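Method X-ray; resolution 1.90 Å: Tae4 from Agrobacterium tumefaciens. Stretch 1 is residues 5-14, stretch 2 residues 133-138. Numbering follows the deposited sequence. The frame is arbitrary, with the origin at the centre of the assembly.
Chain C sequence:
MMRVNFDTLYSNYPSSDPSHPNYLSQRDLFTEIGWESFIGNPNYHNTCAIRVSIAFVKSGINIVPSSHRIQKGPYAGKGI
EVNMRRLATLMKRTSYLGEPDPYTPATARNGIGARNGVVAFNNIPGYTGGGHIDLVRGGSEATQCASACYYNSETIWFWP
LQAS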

# COMPACT_ATOMS: atom_id res chain seq x y z
N ASN C 5 -12.27 -27.95 14.97
CA ASN C 5 -11.27 -27.12 15.69
C ASN C 5 -10.66 -26.14 14.68
O ASN C 5 -9.95 -26.59 13.74
CB ASN C 5 -10.22 -27.95 16.43
CG ASN C 5 -9.30 -27.10 17.26
OD1 ASN C 5 -8.55 -26.27 16.73
ND2 ASN C 5 -9.32 -27.28 18.57
N PHE C 6 -10.87 -24.84 14.90
CA PHE C 6 -10.31 -23.77 14.05
C PHE C 6 -8.78 -23.89 13.99
O PHE C 6 -8.24 -23.69 12.90
CB PHE C 6 -10.71 -22.37 14.53
CG PHE C 6 -10.20 -21.31 13.60
CD1 PHE C 6 -10.87 -21.04 12.41
CD2 PHE C 6 -9.02 -20.65 13.86
CE1 PHE C 6 -10.40 -20.07 11.54
CE2 PHE C 6 -8.54 -19.70 12.97
CZ PHE C 6 -9.24 -19.40 11.82
N ASP C 7 -8.09 -24.17 15.10
CA ASP C 7 -6.60 -24.21 15.09
C ASP C 7 -6.15 -25.34 14.17
O ASP C 7 -5.12 -25.17 13.51
CB ASP C 7 -6.03 -24.31 16.50
CG ASP C 7 -6.41 -23.08 17.32
OD1 ASP C 7 -6.23 -21.95 16.80
OD2 ASP C 7 -6.89 -23.26 18.44
N THR C 8 -6.90 -26.44 14.12
CA THR C 8 -6.57 -27.60 13.25
C THR C 8 -6.80 -27.19 11.79
O THR C 8 -5.91 -27.40 10.96
CB THR C 8 -7.40 -28.84 13.63
OG1 THR C 8 -7.07 -29.17 14.98
CG2 THR C 8 -7.14 -30.01 12.71
N LEU C 9 -7.96 -26.62 11.50
CA LEU C 9 -8.33 -26.16 10.14
C LEU C 9 -7.26 -25.20 9.60
O LEU C 9 -6.78 -25.41 8.47
CB LEU C 9 -9.68 -25.47 10.24
CG LEU C 9 -10.34 -25.18 8.91
CD1 LEU C 9 -10.61 -26.48 8.13
CD2 LEU C 9 -11.64 -24.40 9.14
N TYR C 10 -6.87 -24.21 10.41
CA TYR C 10 -5.90 -23.14 10.03
C TYR C 10 -4.52 -23.75 9.78
O TYR C 10 -3.85 -23.44 8.75
CB TYR C 10 -5.85 -22.07 11.11
CG TYR C 10 -5.17 -20.79 10.68
CD1 TYR C 10 -3.79 -20.62 10.79
CD2 TYR C 10 -5.91 -19.75 10.17
CE1 TYR C 10 -3.18 -19.43 10.41
CE2 TYR C 10 -5.32 -18.56 9.78
CZ TYR C 10 -3.95 -18.41 9.89
OH TYR C 10 -3.43 -17.23 9.45
N SER C 11 -4.07 -24.62 10.69
CA SER C 11 -2.77 -25.34 10.56
C SER C 11 -2.74 -26.12 9.24
O SER C 11 -1.64 -26.35 8.74
CB SER C 11 -2.53 -26.27 11.73
OG SER C 11 -3.33 -27.45 11.60
N ASN C 12 -3.89 -26.55 8.71
CA ASN C 12 -3.94 -27.37 7.47
C ASN C 12 -4.13 -26.52 6.20
O ASN C 12 -4.21 -27.11 5.09
CB ASN C 12 -5.03 -28.43 7.59
CG ASN C 12 -4.61 -29.58 8.48
OD1 ASN C 12 -5.43 -30.15 9.22
ND2 ASN C 12 -3.35 -29.96 8.37
N TYR C 13 -4.25 -25.20 6.33
CA TYR C 13 -4.62 -24.31 5.19
C TYR C 13 -3.36 -23.87 4.45
O TYR C 13 -2.47 -23.24 5.04
CB TYR C 13 -5.45 -23.12 5.67
CG TYR C 13 -5.75 -22.12 4.57
CD1 TYR C 13 -6.81 -22.29 3.69
CD2 TYR C 13 -4.94 -21.01 4.39
CE1 TYR C 13 -7.06 -21.40 2.68
CE2 TYR C 13 -5.21 -20.07 3.39
CZ TYR C 13 -6.27 -20.27 2.53
OH TYR C 13 -6.46 -19.38 1.51
N PRO C 14 -3.25 -24.13 3.13
CA PRO C 14 -2.17 -23.57 2.31
C PRO C 14 -2.51 -22.17 1.76
O PRO C 14 -3.48 -22.00 1.00
CB PRO C 14 -2.04 -24.63 1.21
CG PRO C 14 -3.46 -25.06 0.97
CD PRO C 14 -4.16 -24.96 2.33
N ILE C 133 -13.17 -16.98 -0.89
CA ILE C 133 -13.41 -17.69 0.39
C ILE C 133 -12.07 -17.98 1.06
O ILE C 133 -11.07 -18.22 0.33
CB ILE C 133 -14.27 -18.94 0.13
CG1 ILE C 133 -14.79 -19.50 1.45
CG2 ILE C 133 -13.51 -19.97 -0.72
CD1 ILE C 133 -15.89 -20.51 1.27
N ASP C 134 -12.03 -17.88 2.38
CA ASP C 134 -10.75 -17.82 3.10
C ASP C 134 -11.03 -18.12 4.56
O ASP C 134 -12.21 -18.28 4.93
CB ASP C 134 -10.09 -16.44 2.92
CG ASP C 134 -8.57 -16.42 3.00
OD1 ASP C 134 -8.00 -17.28 3.68
OD2 ASP C 134 -7.97 -15.60 2.30
N LEU C 135 -9.97 -18.23 5.35
CA LEU C 135 -10.02 -18.31 6.82
C LEU C 135 -9.62 -16.96 7.38
O LEU C 135 -8.72 -16.30 6.83
CB LEU C 135 -9.06 -19.38 7.36
CG LEU C 135 -9.25 -20.79 6.78
CD1 LEU C 135 -8.37 -21.78 7.50
CD2 LEU C 135 -10.70 -21.24 6.81
N VAL C 136 -10.26 -16.55 8.45
CA VAL C 136 -10.02 -15.20 9.01
C VAL C 136 -9.79 -15.33 10.51
O VAL C 136 -10.43 -16.19 11.14
CB VAL C 136 -11.16 -14.24 8.65
CG1 VAL C 136 -12.51 -14.69 9.20
CG2 VAL C 136 -10.84 -12.81 9.09
N ARG C 137 -8.86 -14.54 11.03
CA ARG C 137 -8.65 -14.31 12.48
C ARG C 137 -9.01 -12.87 12.80
O ARG C 137 -8.39 -11.95 12.23
CB ARG C 137 -7.18 -14.59 12.86
CG ARG C 137 -6.75 -16.04 12.71
CD ARG C 137 -5.30 -16.15 13.20
NE ARG C 137 -4.91 -17.55 13.29
CZ ARG C 137 -5.28 -18.39 14.24
NH1 ARG C 137 -6.02 -17.99 15.26
NH2 ARG C 137 -4.89 -19.66 14.19
N GLY C 138 -10.02 -12.66 13.63
CA GLY C 138 -10.35 -11.34 14.20
C GLY C 138 -9.31 -10.96 15.26
O GLY C 138 -8.79 -11.84 15.95
O HOH W 1 -8.65 -19.45 0.21

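The guanidinium of Arg 137 is engaged by two aromatic rings in two different ways. It lies over one face of the Tyr 10 ring, with CZ of Arg 137 4.2 Å from the ring centroid and only 6° off the normal, a cation-pi interaction. Phe 6 meets the same group differently: its edge approaches the guanidinium face, Phe 6 CE2 lying 3.7 Å from Arg 137 CZ. A third neighbour, Asp 7, adds a long salt bridge, Asp 7 OD1 to Arg 137 NH2 at 3.7 Å. Arginine suits this partly exposed place because an extended aliphatic chain, with chi2 and chi3 both t, carries a flat cation that can meet rings and a carboxylate together.

The general principle is that a helix can pack on a strand chiefly through side chains, without a clear direct hydrogen bond between the stretches. Here the axes come no closer than 10.0 Å. Leu 135 fills much of the gap. Its CB points toward the helical stretch, and its branched apolar end suits a place between three residues: Leu 135 CD2 to Leu 9 CD2, 4.0 Å; Leu 135 CD1 to Tyr 10 CA, 3.8 Å; and, just beyond the helix, Leu 135 CD1 to Tyr 13 CB, 3.7 Å. Phe 6 and Leu 9 start sideways, yet their ends come nearer the strand, adding buried apolar surface beside this leucine.

Buried polar groups find partners too. Tyrosine suits position 13, combining apolar contact with a hydroxyl that reaches water: a water accepts from Tyr 13 OH at 2.5 Å and donates to Ile 133 O at 2.7 Å, linking the stretches indirectly. Asp 134 OD1 accepts from Leu 135 N at 2.8 Å. Asn 5 does not touch the strand but caps the helix start: Asn 5 OD1 accepts from Thr 8 N at 3.1 Å and, weakly, from Asp 7 N at 2.7 Å, serving first-turn amides that have no carbonyl four residues back within the helix.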